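Local coordinates for PPC domain-containing protein (Pyrococcus horikoshii, PDB 2DT4) that is of unknown function but carries the PPC domain conserved in plants and prokaryotes and assembles as a trimer of identical subunits, at residues V16-E21 against E110-E115; E36-N41 against I116-L121; T45-K50 against K67-L72. One frame throughout, in Å; residues are numbered along the deposited sequence.

Contact 1 of 3, residues V16-E21 against E110-E115; sequences VPEGEE and EVFVAE
Val111 sends its side chain into the type II beta turn that runs from Pro17 to Glu20, while the chain beyond it bends through a classic beta bulge in which Phe112 and Val113 both face Thr45. The two valines cross at about a right angle, Val16 CG1 meeting Val111 CG2 at 3.8 Å. The other branch, Val111 CG1, lies anti to the backbone N (chi1 170°), where it rests 3.6 Å from Val16 O and also borders Pro17 O. An alanine in place of Val111 would probably open a gap between Val16, the turn and Leu22 of helix 22-33, leaving Val16 CG1 without its apolar mate. Backbone bonds frame this packing: Gly19 N donates to Val111 O over 2.8 Å, and Val111 N to Glu20 O over 2.7 Å. Gly19 has a positive phi that suits glycine. Facing the second subunit, Glu18 and Phe112 lie alongside each other, pointing the same way. Glu18 OE2 sits in the plane of the ring at its edge, 3.8 Å from Phe112 CD1, with the carboxylate turned 79° to that plane. Its OE1 is hydrogen-bonded to Tyr133 of the second subunit, whose ring also meets Phe112 edge-to-face. A water joins the residue before the turn to the bulge, donating to Val16 O at 2.7 Å and to Phe112 O at 2.9 Å.

Contact 2 of 3, residues E36-N41 against I116-L121; sequences ETAIIN and IFLQEL
Ile40 and Leu118 meet on one face of an antiparallel strand pair, the CG2 branch of Ile40 lying 3.7 Å from Leu118 CD1. The second methyl of this leucine, CD2, turns to the next residue on this face, approaching Ala38 CB at 3.6 Å, so that a single branched side chain spans two positions of the opposite strand. The reverse face carries Ile39, Asn41, Phe117 and Gln119. There CG1 of Ile39 takes the crowded position between backbone N and carbonyl carbon (chi1 56°), and CD1 beyond it lies 3.8 Å from Gln119 CB and 4.1 Å from Phe117 CE1. The Asn41 amide slants past the same ring, their planes 32° apart, with Asn41 ND2 3.9 Å from Phe117 CD1.

Backbone pairing sets this register. Ile39 with Gln119 and Asn41 with Phe117 are hydrogen-bonded pairs, and the shortest bond runs from Phe117 N to Asn41 O at 2.8 Å. At the far end Leu121 N reaches Thr37 O over 2.9 Å.

Further out, Phe29 and Cys30 of helix 22-33 touch Leu118 on the first face. The other is a subunit interface: Phe117 packs on Ile39 of the second subunit, while Ile39 packs on Phe117 of the third.

Glu120 adds the ionic element. Its OE2 forms a salt bridge with Arg10 and its OE1 one with Lys122, and a water donates to OE1 while accepting from Glu36 N. Two cationic partners in buried surroundings would probably favour the ionised carboxylate, so that a compensated charge probably sits beside the apolar contacts of Ala38, Ile40 and Leu118.

Contact 3 of 3, residues T45-K50 against K67-L72; sequences TLKNPK and KGSYEL. With GOL (glycerol), chain B.
Pro49 and the Tyr70 ring cross at about a right angle, the proline approaching obliquely with CD 4.1 Å from Tyr70 CD1. The carbonyl oxygen of Gly68 lies in the plane of the tyrosine ring, at its edge, and Leu94 of strand 85-95 also packs against Tyr70. The setting is an antiparallel strand pair whose first strand turns a corner at Lys47 and Asn48, passing from the larger sheet of the domain into its three-stranded sheet. Leu46 and Tyr70 form the hydrogen-bonded pair, with Tyr70 N 2.9 Å from Leu46 O. On the same face as Tyr70, Leu46 CG comes 4.0 Å from Leu72 CG.

The reverse face is more polar. The extended Lys47 chain passes Ser69 OG with its CE at 3.4 Å, then reaches Glu56 of the second subunit in a salt bridge. A glycerol, probably from the crystallisation liquor, donates through O1 to Glu71 OE1 over 2.7 Å. It is also bound by Tyr61 and His89 of the second subunit, which is consistent with a polar pocket between subunits.

At the corner both phi and psi of Asn48 are positive, in the left-handed helical region, and its backbone N reaches Gly68 O over 2.9 Å. Its side chain returns the bond: Gly68 N donates to Asn48 OD1 at 2.9 Å, nearly straight at 170°, from a position tilted out of the amide plane.

The first segments of the three contacts come in the order 16-21, 36-41 and 45-50, and contact 3 is nested inside the loops closed by contact 1 and by contact 2. Contacts 1 and 2 share strand 114-123 and lie about 17 Å apart between centres. Contacts 2 and 3 share strand 38-46, at about 22 Å. The closest two, contacts 1 and 3, are about 10 Å apart; backbone approaches from Val113 to Thr45 and from Glu110 to Lys47 join them where segments 45-50 and 110-115 both turn a corner between the two sheets. All three also touch the second subunit, so the sheet framework of the PPC domain probably also helps shape its assembly.

Contact 1 of 3, residues V16-E21 against E110-E115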
loop_
_atom_site.group_PDB
_atom_site.type_symbol
_atom_site.label_atom_id
_atom_site.label_comp_id
_atom_site.label_asym_id
_atom_site.label_seq_id
_atom_site.Cartn_x
_atom_site.Cartn_y
_atom_site.Cartn_z
ATOM N N VAL A 16 17.074 -0.031 2.629
ATOM C CA VAL A 16 17.777 -1.293 2.573
ATOM C C VAL A 16 19.001 -1.129 1.658
ATOM O O VAL A 16 18.866 -0.620 0.552
ATOM C CB VAL A 16 16.832 -2.390 2.002
ATOM C CG1 VAL A 16 17.558 -3.705 1.892
ATOM C CG2 VAL A 16 15.586 -2.535 2.823
ATOM N N PRO A 17 20.191 -1.568 2.089
ATOM C CA PRO A 17 21.373 -1.470 1.229
ATOM C C PRO A 17 21.236 -2.136 -0.138
ATOM O O PRO A 17 20.644 -3.208 -0.270
ATOM C CB PRO A 17 22.456 -2.154 2.064
ATOM C CG PRO A 17 22.053 -1.927 3.430
ATOM C CD PRO A 17 20.539 -2.084 3.414
ATOM N N GLU A 18 21.827 -1.488 -1.144
ATOM C CA GLU A 18 21.954 -2.059 -2.484
ATOM C C GLU A 18 22.566 -3.461 -2.390
ATOM O O GLU A 18 23.597 -3.677 -1.723
ATOM C CB GLU A 18 22.803 -1.163 -3.387
ATOM C CG GLU A 18 22.998 -1.710 -4.798
ATOM C CD GLU A 18 24.026 -0.949 -5.616
ATOM O OE1 GLU A 18 24.869 -0.222 -5.032
ATOM O OE2 GLU A 18 23.985 -1.109 -6.847
ATOM N N GLY A 19 21.965 -4.369 -3.155
ATOM C CA GLY A 19 22.452 -5.734 -3.224
ATOM C C GLY A 19 21.902 -6.741 -2.250
ATOM O O GLY A 19 22.104 -7.959 -2.446
ATOM N N GLU A 20 21.133 -6.269 -1.260
ATOM C CA GLU A 20 20.498 -7.224 -0.352
ATOM C C GLU A 20 19.382 -7.876 -1.130
ATOM O O GLU A 20 18.776 -7.223 -2.014
ATOM C CB GLU A 20 19.890 -6.509 0.861
ATOM C CG GLU A 20 20.941 -6.076 1.865
ATOM C CD GLU A 20 21.255 -7.127 2.941
ATOM O OE1 GLU A 20 20.659 -8.220 2.994
ATOM O OE2 GLU A 20 22.120 -6.821 3.792
ATOM N N GLU A 21 18.988 -9.057 -0.664
ATOM C CA GLU A 21 17.771 -9.679 -1.192
ATOM C C GLU A 21 16.727 -9.188 -0.190
ATOM O O GLU A 21 16.904 -9.311 1.025
ATOM C CB GLU A 21 17.813 -11.198 -1.225
ATOM C CG GLU A 21 16.641 -11.830 -1.979
ATOM C CD GLU A 21 15.370 -11.807 -1.193
ATOM O OE1 GLU A 21 15.367 -12.327 -0.050
ATOM O OE2 GLU A 21 14.355 -11.292 -1.714
ATOM N N GLU A 110 16.397 -8.668 -5.695
ATOM C CA GLU A 110 17.624 -7.976 -5.311
ATOM C C GLU A 110 17.316 -6.481 -5.224
ATOM O O GLU A 110 16.768 -5.883 -6.151
ATOM C CB GLU A 110 18.726 -8.236 -6.344
ATOM C CG GLU A 110 20.002 -7.547 -5.984
ATOM C CD GLU A 110 21.073 -7.766 -7.033
ATOM O OE1 GLU A 110 21.273 -8.926 -7.434
ATOM O OE2 GLU A 110 21.659 -6.764 -7.476
ATOM N N VAL A 111 17.686 -5.872 -4.116
ATOM C CA VAL A 111 17.447 -4.433 -3.938
ATOM C C VAL A 111 18.420 -3.489 -4.630
ATOM O O VAL A 111 19.608 -3.574 -4.331
ATOM C CB VAL A 111 17.575 -4.070 -2.450
ATOM C CG1 VAL A 111 17.585 -2.541 -2.210
ATOM C CG2 VAL A 111 16.485 -4.764 -1.644
ATOM N N PHE A 112 17.777 -2.550 -5.377
ATOM C CA PHE A 112 18.677 -1.473 -5.844
ATOM C C PHE A 112 18.493 -0.407 -4.796
ATOM O O PHE A 112 19.418 -0.026 -4.114
ATOM C CB PHE A 112 18.321 -1.048 -7.314
ATOM C CG PHE A 112 19.115 0.121 -7.827
ATOM C CD1 PHE A 112 20.516 0.080 -7.830
ATOM C CD2 PHE A 112 18.472 1.268 -8.243
ATOM C CE1 PHE A 112 21.251 1.185 -8.289
ATOM C CE2 PHE A 112 19.201 2.366 -8.695
ATOM C CZ PHE A 112 20.594 2.319 -8.707
ATOM N N VAL A 113 17.228 0.030 -4.692
ATOM C CA VAL A 113 16.811 0.992 -3.643
ATOM C C VAL A 113 15.545 0.369 -3.080
ATOM O O VAL A 113 14.688 -0.028 -3.831
ATOM C CB VAL A 113 16.491 2.399 -4.150
ATOM C CG1 VAL A 113 15.823 3.302 -3.048
ATOM C CG2 VAL A 113 17.774 3.050 -4.692
ATOM N N ALA A 114 15.397 0.404 -1.741
ATOM C CA ALA A 114 14.137 -0.081 -1.129
ATOM C C ALA A 114 13.966 0.761 0.137
ATOM O O ALA A 114 14.870 0.782 1.008
ATOM C CB ALA A 114 14.053 -1.548 -0.812
ATOM N N GLU A 115 12.846 1.472 0.200
ATOM C CA GLU A 115 12.512 2.361 1.278
ATOM C C GLU A 115 11.311 1.699 1.922
ATOM O O GLU A 115 10.197 1.684 1.361
ATOM C CB GLU A 115 12.221 3.775 0.771
ATOM C CG GLU A 115 13.481 4.410 0.188
ATOM C CD GLU A 115 13.267 5.714 -0.554
ATOM O OE1 GLU A 115 12.130 6.198 -0.682
ATOM O OE2 GLU A 115 14.269 6.270 -1.061
HETATM O O HOH W 1 19.412 1.088 -1.471
#

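Contact 2 of 3, residues E36-N41 against I116-L121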
loop_
_atom_site.group_PDB
_atom_site.type_symbol
_atom_site.label_atom_id
_atom_site.label_comp_id
_atom_site.label_asym_id
_atom_site.label_seq_id
_atom_site.Cartn_x
_atom_site.Cartn_y
_atom_site.Cartn_z
ATOM N N GLU A 36 8.514 -10.211 15.994
ATOM C CA GLU A 36 7.812 -11.416 15.609
ATOM C C GLU A 36 6.654 -11.127 14.670
ATOM O O GLU A 36 6.380 -11.945 13.767
ATOM C CB GLU A 36 7.258 -12.132 16.838
ATOM C CG GLU A 36 8.302 -12.708 17.777
ATOM C CD GLU A 36 7.773 -13.886 18.585
ATOM O OE1 GLU A 36 6.648 -13.780 19.109
ATOM O OE2 GLU A 36 8.492 -14.909 18.677
ATOM N N THR A 37 5.936 -10.023 14.909
ATOM C CA THR A 37 4.776 -9.656 14.103
ATOM C C THR A 37 4.884 -8.206 13.643
ATOM O O THR A 37 5.153 -7.339 14.444
ATOM C CB THR A 37 3.467 -9.818 14.924
ATOM O OG1 THR A 37 3.407 -11.153 15.493
ATOM C CG2 THR A 37 2.244 -9.646 14.045
ATOM N N ALA A 38 4.614 -7.948 12.368
ATOM C CA ALA A 38 4.669 -6.589 11.838
ATOM C C ALA A 38 3.914 -6.495 10.529
ATOM O O ALA A 38 3.596 -7.495 9.894
ATOM C CB ALA A 38 6.100 -6.184 11.591
ATOM N N ILE A 39 3.762 -5.258 10.095
ATOM C CA ILE A 39 3.176 -4.975 8.798
ATOM C C ILE A 39 4.265 -4.158 8.114
ATOM O O ILE A 39 5.054 -3.442 8.757
ATOM C CB ILE A 39 1.778 -4.318 8.712
ATOM C CG1 ILE A 39 1.726 -2.982 9.486
ATOM C CG2 ILE A 39 0.751 -5.312 9.209
ATOM C CD1 ILE A 39 2.089 -1.767 8.688
ATOM N N ILE A 40 4.349 -4.305 6.797
ATOM C CA ILE A 40 5.334 -3.618 5.984
ATOM C C ILE A 40 4.716 -2.964 4.764
ATOM O O ILE A 40 3.744 -3.455 4.174
ATOM C CB ILE A 40 6.488 -4.554 5.534
ATOM C CG1 ILE A 40 5.949 -5.832 4.890
ATOM C CG2 ILE A 40 7.333 -4.925 6.737
ATOM C CD1 ILE A 40 7.048 -6.831 4.500
ATOM N N ASN A 41 5.387 -1.915 4.323
ATOM C CA ASN A 41 4.972 -1.283 3.072
ATOM C C ASN A 41 6.255 -0.674 2.548
ATOM O O ASN A 41 7.144 -0.362 3.323
ATOM C CB ASN A 41 3.781 -0.333 3.091
ATOM C CG ASN A 41 4.131 1.086 3.433
ATOM O OD1 ASN A 41 5.152 1.632 3.002
ATOM N ND2 ASN A 41 3.256 1.708 4.193
ATOM N N ILE A 116 11.604 1.062 3.042
ATOM C CA ILE A 116 10.630 0.249 3.761
ATOM C C ILE A 116 10.151 0.859 5.094
ATOM O O ILE A 116 10.975 1.341 5.917
ATOM C CB ILE A 116 11.318 -1.120 4.050
ATOM C CG1 ILE A 116 11.839 -1.822 2.773
ATOM C CG2 ILE A 116 10.392 -2.020 4.842
ATOM C CD1 ILE A 116 10.863 -2.000 1.633
ATOM N N PHE A 117 8.841 0.733 5.293
ATOM C CA PHE A 117 8.150 1.118 6.512
ATOM C C PHE A 117 7.739 -0.184 7.194
ATOM O O PHE A 117 7.169 -1.068 6.555
ATOM C CB PHE A 117 6.903 1.969 6.260
ATOM C CG PHE A 117 6.093 2.221 7.493
ATOM C CD1 PHE A 117 4.901 1.564 7.710
ATOM C CD2 PHE A 117 6.547 3.116 8.457
ATOM C CE1 PHE A 117 4.146 1.803 8.878
ATOM C CE2 PHE A 117 5.790 3.354 9.612
ATOM C CZ PHE A 117 4.601 2.709 9.806
ATOM N N LEU A 118 8.035 -0.287 8.486
ATOM C CA LEU A 118 7.738 -1.497 9.240
ATOM C C LEU A 118 7.140 -1.133 10.580
ATOM O O LEU A 118 7.717 -0.324 11.315
ATOM C CB LEU A 118 8.993 -2.331 9.412
ATOM C CG LEU A 118 8.752 -3.697 10.018
ATOM C CD1 LEU A 118 9.810 -4.661 9.530
ATOM C CD2 LEU A 118 8.739 -3.693 11.554
ATOM N N GLN A 119 5.964 -1.688 10.891
ATOM C CA GLN A 119 5.265 -1.404 12.137
ATOM C C GLN A 119 5.076 -2.713 12.880
ATOM O O GLN A 119 4.282 -3.577 12.468
ATOM C CB GLN A 119 3.903 -0.715 11.880
ATOM C CG GLN A 119 3.045 -0.543 13.132
ATOM C CD GLN A 119 3.754 0.355 14.145
ATOM O OE1 GLN A 119 4.132 -0.105 15.254
ATOM N NE2 GLN A 119 3.980 1.588 13.771
ATOM N N GLU A 120 5.756 -2.813 14.019
ATOM C CA GLU A 120 5.632 -3.988 14.860
ATOM C C GLU A 120 4.277 -3.974 15.544
ATOM O O GLU A 120 3.788 -2.906 15.895
ATOM C CB GLU A 120 6.738 -3.964 15.932
ATOM C CG GLU A 120 6.663 -5.076 16.944
ATOM C CD GLU A 120 7.701 -4.964 18.024
ATOM O OE1 GLU A 120 8.184 -6.041 18.450
ATOM O OE2 GLU A 120 8.018 -3.829 18.455
ATOM N N LEU A 121 3.690 -5.158 15.712
ATOM C CA LEU A 121 2.432 -5.346 16.441
ATOM C C LEU A 121 2.652 -6.313 17.597
ATOM O O LEU A 121 3.398 -7.293 17.450
ATOM C CB LEU A 121 1.402 -5.945 15.498
ATOM C CG LEU A 121 1.041 -5.097 14.274
ATOM C CD1 LEU A 121 -0.018 -5.800 13.444
ATOM C CD2 LEU A 121 0.609 -3.649 14.610
HETATM O O HOH W 2 7.292 -8.518 17.993
#

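Contact 3 of 3, residues T45-K50 against K67-L72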
loop_
_atom_site.group_PDB
_atom_site.type_symbol
_atom_site.label_atom_id
_atom_site.label_comp_id
_atom_site.label_asym_id
_atom_site.label_seq_id
_atom_site.Cartn_x
_atom_site.Cartn_y
_atom_site.Cartn_z
ATOM N N THR A 45 13.241 0.144 -6.184
ATOM C CA THR A 45 13.555 -0.575 -7.428
ATOM C C THR A 45 14.213 -1.904 -7.078
ATOM O O THR A 45 15.135 -1.962 -6.252
ATOM C CB THR A 45 14.498 0.250 -8.285
ATOM O OG1 THR A 45 13.741 1.256 -8.975
ATOM C CG2 THR A 45 15.067 -0.564 -9.419
ATOM N N LEU A 46 13.738 -2.973 -7.705
ATOM C CA LEU A 46 14.360 -4.291 -7.595
ATOM C C LEU A 46 14.980 -4.711 -8.903
ATOM O O LEU A 46 14.518 -4.328 -9.982
ATOM C CB LEU A 46 13.313 -5.337 -7.182
ATOM C CG LEU A 46 12.611 -5.090 -5.843
ATOM C CD1 LEU A 46 11.561 -6.215 -5.624
ATOM C CD2 LEU A 46 13.576 -4.935 -4.678
ATOM N N LYS A 47 16.012 -5.551 -8.811
ATOM C CA LYS A 47 16.647 -6.142 -9.990
ATOM C C LYS A 47 16.412 -7.638 -10.042
ATOM O O LYS A 47 16.524 -8.329 -9.030
ATOM C CB LYS A 47 18.147 -5.846 -9.952
ATOM C CG LYS A 47 18.444 -4.363 -10.213
ATOM C CD LYS A 47 19.916 -4.007 -10.364
ATOM C CE LYS A 47 20.089 -2.528 -10.652
ATOM N NZ LYS A 47 21.539 -2.129 -10.783
ATOM N N ASN A 48 16.071 -8.128 -11.241
ATOM C CA ASN A 48 15.730 -9.521 -11.457
ATOM C C ASN A 48 14.750 -10.099 -10.422
ATOM O O ASN A 48 15.012 -11.181 -9.856
ATOM C CB ASN A 48 16.996 -10.354 -11.523
ATOM C CG ASN A 48 18.075 -9.702 -12.383
ATOM O OD1 ASN A 48 17.866 -9.388 -13.552
ATOM N ND2 ASN A 48 19.249 -9.481 -11.783
ATOM N N PRO A 49 13.637 -9.400 -10.160
ATOM C CA PRO A 49 12.671 -9.916 -9.186
ATOM C C PRO A 49 11.999 -11.188 -9.691
ATOM O O PRO A 49 11.747 -11.346 -10.877
ATOM C CB PRO A 49 11.684 -8.762 -9.011
ATOM C CG PRO A 49 11.733 -8.027 -10.306
ATOM C CD PRO A 49 13.164 -8.122 -10.728
ATOM N N LYS A 50 11.734 -12.093 -8.766
ATOM C CA LYS A 50 10.926 -13.273 -9.059
ATOM C C LYS A 50 9.596 -13.109 -8.360
ATOM O O LYS A 50 9.571 -12.840 -7.152
ATOM C CB LYS A 50 11.604 -14.552 -8.593
ATOM C CG LYS A 50 12.946 -14.774 -9.242
ATOM C CD LYS A 50 13.503 -16.142 -8.935
ATOM C CE LYS A 50 14.753 -16.391 -9.747
ATOM N NZ LYS A 50 15.953 -16.004 -9.014
ATOM N N LYS A 67 13.624 -10.023 -15.436
ATOM C CA LYS A 67 14.991 -9.599 -15.649
ATOM C C LYS A 67 15.138 -8.090 -15.727
ATOM O O LYS A 67 14.290 -7.376 -16.276
ATOM C CB LYS A 67 15.552 -10.249 -16.905
ATOM C CG LYS A 67 15.543 -11.785 -16.815
ATOM C CD LYS A 67 16.859 -12.433 -17.195
ATOM C CE LYS A 67 16.681 -13.881 -17.686
ATOM N NZ LYS A 67 16.361 -13.980 -19.175
ATOM N N GLY A 68 16.235 -7.612 -15.156
ATOM C CA GLY A 68 16.570 -6.207 -15.172
ATOM C C GLY A 68 15.883 -5.441 -14.059
ATOM O O GLY A 68 15.354 -6.021 -13.113
ATOM N N SER A 69 15.951 -4.126 -14.145
ATOM C CA SER A 69 15.412 -3.243 -13.130
ATOM C C SER A 69 13.917 -3.013 -13.341
ATOM O O SER A 69 13.468 -2.723 -14.438
ATOM C CB SER A 69 16.135 -1.900 -13.158
ATOM O OG SER A 69 17.488 -2.093 -12.773
ATOM N N TYR A 70 13.175 -3.170 -12.258
ATOM C CA TYR A 70 11.769 -2.838 -12.212
ATOM C C TYR A 70 11.532 -1.854 -11.090
ATOM O O TYR A 70 12.035 -2.047 -9.957
ATOM C CB TYR A 70 10.923 -4.098 -11.986
ATOM C CG TYR A 70 10.693 -4.939 -13.212
ATOM C CD1 TYR A 70 11.695 -5.784 -13.730
ATOM C CD2 TYR A 70 9.462 -4.905 -13.859
ATOM C CE1 TYR A 70 11.454 -6.568 -14.888
ATOM C CE2 TYR A 70 9.220 -5.671 -14.994
ATOM C CZ TYR A 70 10.218 -6.478 -15.505
ATOM O OH TYR A 70 9.972 -7.232 -16.643
ATOM N N GLU A 71 10.730 -0.831 -11.351
ATOM C CA GLU A 71 10.285 0.066 -10.288
ATOM C C GLU A 71 9.391 -0.730 -9.310
ATOM O O GLU A 71 8.435 -1.427 -9.718
ATOM C CB GLU A 71 9.547 1.311 -10.815
ATOM C CG GLU A 71 10.424 2.231 -11.662
ATOM C CD GLU A 71 11.434 3.046 -10.870
ATOM O OE1 GLU A 71 12.487 3.436 -11.429
ATOM O OE2 GLU A 71 11.203 3.357 -9.681
ATOM N N LEU A 72 9.724 -0.657 -8.032
ATOM C CA LEU A 72 8.949 -1.308 -6.982
ATOM C C LEU A 72 7.841 -0.331 -6.607
ATOM O O LEU A 72 8.036 0.568 -5.815
ATOM C CB LEU A 72 9.877 -1.625 -5.797
ATOM C CG LEU A 72 9.590 -2.770 -4.793
ATOM C CD1 LEU A 72 10.064 -2.498 -3.392
ATOM C CD2 LEU A 72 8.302 -3.564 -4.908
HETATM C C1 GOL B . 14.715 4.452 -8.669
HETATM O O1 GOL B . 14.573 3.487 -9.670
HETATM C C2 GOL B . 13.455 4.529 -7.800
HETATM O O2 GOL B . 12.405 5.289 -8.406
HETATM C C3 GOL B . 13.895 5.204 -6.502
HETATM O O3 GOL B . 12.991 4.959 -5.449
#